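Local coordinates for phosphatidylinositol 4,5-bisphosphate-binding protein SLM1 (Saccharomyces cerevisiae, PDB 4A6K) that binds phosphatidylinositol 4,5-bisphosphate at the plasma membrane and, together with SLM2, acts as an effector of TORC2 and calcineurin signalling, at residues F80-K85 with W96-D101. Numbering follows the deposited sequence.
Sequences FVLHAK and WVFKAD. With I4D (D-myo-inositol-4-phosphate), chain G.
The last two strands of the PH domain, 79-84 and 95-99, form an antiparallel beta hairpin in which Phe80 pairs with Phe98, Val81 with Val97 and Leu82 with Trp96. Both outer pairs are hydrogen-bonded in each direction: Phe98 N reaches Phe80 O at 2.9 Å, and Trp96 N reaches Leu82 O at 2.8 Å, each nearly straight at the hydrogen. Between them the valines make a non-hydrogen-bonded pair, where Val81 CA lies 3.3 Å from Trp96 O in a CA-H...O contact.

Phe80, Leu82 and Phe98 share the face turned to the core, and their large apolar side chains suit it. Trp96 starts there too, but its indole turns away from strand 79-84, in cation-pi contact with Arg14. Phe80 holds its ring between its own backbone N and carbonyl carbon (chi1 68°), which swings the ring toward the partner strand; Phe98 CB then sits over one face, offset toward the rim, 3.5 Å from Phe80 CE1. The two rings are near parallel, 21° apart, but slid so far that they barely overlap. Leu82 meets the edge of the Phe98 ring, its CB 3.8 Å from Phe98 CE2.

On the other face, Val81 CG2 and Val97 CG2 come to 4.3 Å; beta-branched residues suit an extended strand. In this crystal D-myo-inositol-4-phosphate lies beside Lys99 NZ. Met106, Phe110 and Leu113 of helix 103-116 cover Phe80, the sheet-on-C-terminal-helix packing of a PH domain.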
ATOM      1  N   PHE A  80       5.089   4.162 -22.353  1.00 13.86           N
ATOM      2  CA  PHE A  80       4.081   5.015 -21.696  1.00 14.60           C
ATOM      3  C   PHE A  80       4.676   6.260 -21.123  1.00 16.36           C
ATOM      4  O   PHE A  80       5.902   6.327 -20.899  1.00 15.06           O
ATOM      5  CB  PHE A  80       3.317   4.227 -20.581  1.00 16.68           C
ATOM      6  CG  PHE A  80       4.166   3.866 -19.381  1.00 14.68           C
ATOM      7  CD1 PHE A  80       4.921   2.688 -19.343  1.00 14.20           C
ATOM      8  CD2 PHE A  80       4.122   4.703 -18.262  1.00 14.63           C
ATOM      9  CE1 PHE A  80       5.698   2.389 -18.142  1.00 14.41           C
ATOM     10  CE2 PHE A  80       4.876   4.397 -17.096  1.00 14.69           C
ATOM     11  CZ  PHE A  80       5.631   3.271 -17.068  1.00 13.89           C
ATOM     12  N   VAL A  81       3.805   7.239 -20.806  1.00 14.02           N
ATOM     13  CA  VAL A  81       4.272   8.539 -20.358  1.00 17.09           C
ATOM     14  C   VAL A  81       3.768   8.726 -18.958  1.00 17.76           C
ATOM     15  O   VAL A  81       2.591   8.447 -18.666  1.00 16.87           O
ATOM     16  CB  VAL A  81       3.665   9.698 -21.250  1.00 18.16           C
ATOM     17  CG1 VAL A  81       4.031  11.080 -20.671  1.00 16.61           C
ATOM     18  CG2 VAL A  81       4.104   9.546 -22.664  1.00 19.62           C
ATOM     19  N   LEU A  82       4.705   9.109 -18.089  1.00 17.40           N
ATOM     20  CA  LEU A  82       4.478   9.532 -16.728  1.00 17.39           C
ATOM     21  C   LEU A  82       4.604  11.029 -16.668  1.00 17.44           C
ATOM     22  O   LEU A  82       5.667  11.586 -16.970  1.00 16.28           O
ATOM     23  CB  LEU A  82       5.523   8.857 -15.825  1.00 17.71           C
ATOM     24  CG  LEU A  82       5.243   9.027 -14.326  1.00 18.78           C
ATOM     25  CD1 LEU A  82       4.114   8.114 -13.864  1.00 24.45           C
ATOM     26  CD2 LEU A  82       6.479   8.597 -13.575  1.00 23.55           C
ATOM     27  N   HIS A  83       3.523  11.689 -16.225  1.00 16.74           N
ATOM     28  CA  HIS A  83       3.463  13.134 -16.160  1.00 19.35           C
ATOM     29  C   HIS A  83       3.574  13.687 -14.738  1.00 20.03           C
ATOM     30  O   HIS A  83       2.937  13.159 -13.811  1.00 19.84           O
ATOM     31  CB  HIS A  83       2.110  13.584 -16.757  1.00 18.07           C
ATOM     32  CG  HIS A  83       1.879  15.059 -16.728  1.00 21.92           C
ATOM     33  ND1 HIS A  83       2.423  15.920 -17.670  1.00 24.75           N
ATOM     34  CD2 HIS A  83       1.085  15.823 -15.932  1.00 26.09           C
ATOM     35  CE1 HIS A  83       1.998  17.150 -17.435  1.00 29.32           C
ATOM     36  NE2 HIS A  83       1.182  17.122 -16.391  1.00 28.28           N
ATOM     37  N   ALA A  84       4.354  14.768 -14.577  1.00 22.14           N
ATOM     38  CA  ALA A  84       4.449  15.434 -13.257  1.00 23.22           C
ATOM     39  C   ALA A  84       3.449  16.549 -13.071  1.00 24.71           C
ATOM     40  O   ALA A  84       3.434  17.538 -13.822  1.00 24.62           O
ATOM     41  CB  ALA A  84       5.839  15.978 -12.972  1.00 22.80           C
ATOM     42  N   LYS A  85       2.715  16.440 -11.971  1.00 26.50           N
ATOM     43  CA  LYS A  85       1.788  17.493 -11.509  1.00 28.11           C
ATOM     44  C   LYS A  85       2.478  18.521 -10.656  1.00 28.63           C
ATOM     45  O   LYS A  85       1.902  19.593 -10.389  1.00 30.26           O
ATOM     46  CB  LYS A  85       0.612  16.880 -10.724  1.00 28.34           C
ATOM     47  CG  LYS A  85      -0.321  16.069 -11.620  1.00 28.84           C
ATOM     48  CD  LYS A  85      -1.083  14.927 -10.914  1.00 37.56           C
ATOM     49  CE  LYS A  85      -2.150  15.349  -9.909  1.00 37.80           C
ATOM     50  NZ  LYS A  85      -3.246  14.333  -9.778  1.00 39.16           N
ATOM     51  N   TRP A  96       7.983  12.134 -18.531  1.00 18.81           N
ATOM     52  CA  TRP A  96       8.979  11.108 -18.738  1.00 18.18           C
ATOM     53  C   TRP A  96       8.430   9.913 -19.507  1.00 16.90           C
ATOM     54  O   TRP A  96       7.295   9.463 -19.249  1.00 18.14           O
ATOM     55  CB  TRP A  96       9.548  10.708 -17.398  1.00 18.39           C
ATOM     56  CG  TRP A  96      10.658  11.661 -16.927  1.00 23.12           C
ATOM     57  CD1 TRP A  96      11.032  12.883 -17.487  1.00 26.85           C
ATOM     58  CD2 TRP A  96      11.521  11.468 -15.799  1.00 26.04           C
ATOM     59  NE1 TRP A  96      12.052  13.450 -16.753  1.00 29.53           N
ATOM     60  CE2 TRP A  96      12.381  12.614 -15.720  1.00 30.12           C
ATOM     61  CE3 TRP A  96      11.620  10.474 -14.825  1.00 29.44           C
ATOM     62  CZ2 TRP A  96      13.372  12.767 -14.709  1.00 33.18           C
ATOM     63  CZ3 TRP A  96      12.643  10.611 -13.818  1.00 30.16           C
ATOM     64  CH2 TRP A  96      13.486  11.755 -13.785  1.00 31.84           C
ATOM     65  N   VAL A  97       9.238   9.364 -20.416  1.00 15.82           N
ATOM     66  CA  VAL A  97       8.777   8.223 -21.235  1.00 15.60           C
ATOM     67  C   VAL A  97       9.511   6.986 -20.833  1.00 15.95           C
ATOM     68  O   VAL A  97      10.780   6.969 -20.776  1.00 14.87           O
ATOM     69  CB  VAL A  97       9.027   8.503 -22.778  1.00 17.29           C
ATOM     70  CG1 VAL A  97       8.729   7.240 -23.670  1.00 16.64           C
ATOM     71  CG2 VAL A  97       8.308   9.784 -23.247  1.00 19.83           C
ATOM     72  N   PHE A  98       8.724   5.951 -20.528  1.00 13.69           N
ATOM     73  CA  PHE A  98       9.179   4.663 -20.176  1.00 12.55           C
ATOM     74  C   PHE A  98       8.945   3.634 -21.251  1.00 14.88           C
ATOM     75  O   PHE A  98       7.966   3.698 -22.016  1.00 15.22           O
ATOM     76  CB  PHE A  98       8.572   4.196 -18.826  1.00 13.99           C
ATOM     77  CG  PHE A  98       9.034   5.020 -17.654  1.00 13.66           C
ATOM     78  CD1 PHE A  98      10.223   4.702 -16.973  1.00 18.79           C
ATOM     79  CD2 PHE A  98       8.317   6.127 -17.244  1.00 11.75           C
ATOM     80  CE1 PHE A  98      10.632   5.503 -15.835  1.00 14.05           C
ATOM     81  CE2 PHE A  98       8.738   6.925 -16.140  1.00 17.65           C
ATOM     82  CZ  PHE A  98       9.916   6.579 -15.440  1.00 19.00           C
ATOM     83  N   LYS A  99       9.889   2.700 -21.361  1.00 13.83           N
ATOM     84  CA  LYS A  99       9.785   1.578 -22.318  1.00 13.87           C
ATOM     85  C   LYS A  99       9.953   0.256 -21.581  1.00 14.95           C
ATOM     86  O   LYS A  99      10.962   0.042 -20.879  1.00 14.91           O
ATOM     87  CB  LYS A  99      10.784   1.722 -23.450  1.00 14.37           C
ATOM     88  CG  LYS A  99      10.745   0.633 -24.527  1.00 19.54           C
ATOM     89  CD  LYS A  99      11.481   1.001 -25.811  1.00 17.69           C
ATOM     90  CE  LYS A  99      12.988   1.053 -25.566  1.00 26.78           C
ATOM     91  NZ  LYS A  99      13.743   0.916 -26.836  1.00 31.99           N
ATOM     92  N   ALA A 100       8.954  -0.607 -21.697  1.00 14.66           N
ATOM     93  CA  ALA A 100       8.997  -1.942 -21.108  1.00 16.76           C
ATOM     94  C   ALA A 100       9.345  -2.933 -22.246  1.00 18.78           C
ATOM     95  O   ALA A 100       9.413  -2.537 -23.416  1.00 18.00           O
ATOM     96  CB  ALA A 100       7.575  -2.338 -20.476  1.00 16.97           C
ATOM     97  N   ASP A 101       9.523  -4.194 -21.900  1.00 19.87           N
ATOM     98  CA  ASP A 101       9.940  -5.255 -22.865  1.00 21.32           C
ATOM     99  C   ASP A 101       8.883  -5.627 -23.938  1.00 21.68           C
ATOM    100  O   ASP A 101       9.230  -6.184 -24.998  1.00 20.81           O
ATOM    101  CB  ASP A 101      10.191  -6.511 -22.097  1.00 24.69           C
ATOM    102  CG  ASP A 101      11.374  -6.393 -21.146  1.00 30.95           C
ATOM    103  OD1 ASP A 101      12.470  -5.972 -21.624  1.00 42.50           O
ATOM    104  OD2 ASP A 101      11.212  -6.718 -19.938  1.00 39.80           O
TER
HETATM  105  O5  I4D G1585      10.956   3.846 -31.336  1.00 50.40           O
HETATM  106  C5  I4D G1585      11.656   4.049 -30.100  1.00 54.48           C
HETATM  107  C6  I4D G1585      12.286   5.447 -30.190  1.00 53.96           C
HETATM  108  O6  I4D G1585      11.245   6.416 -30.142  1.00 55.79           O
HETATM  109  C4  I4D G1585      12.680   2.918 -30.027  1.00 53.90           C
HETATM  110  O4  I4D G1585      12.034   1.618 -29.952  1.00 55.15           O
HETATM  111  P4  I4D G1585      12.509   0.283 -30.828  1.00 53.03           P
HETATM  112  O43 I4D G1585      12.468  -0.852 -29.793  1.00 53.98           O
HETATM  113  O42 I4D G1585      11.442   0.260 -31.930  1.00 56.29           O
HETATM  114  O41 I4D G1585      13.954   0.486 -31.319  1.00 56.06           O
HETATM  115  C3  I4D G1585      13.731   3.152 -28.948  1.00 56.82           C
HETATM  116  O3  I4D G1585      14.933   2.411 -29.272  1.00 58.67           O
HETATM  117  C2  I4D G1585      14.249   4.593 -28.847  1.00 56.40           C
HETATM  118  O2  I4D G1585      15.405   4.694 -29.696  1.00 55.65           O
HETATM  119  C1  I4D G1585      13.214   5.723 -29.036  1.00 53.16           C
HETATM  120  O1  I4D G1585      13.897   6.969 -29.157  1.00 50.23           O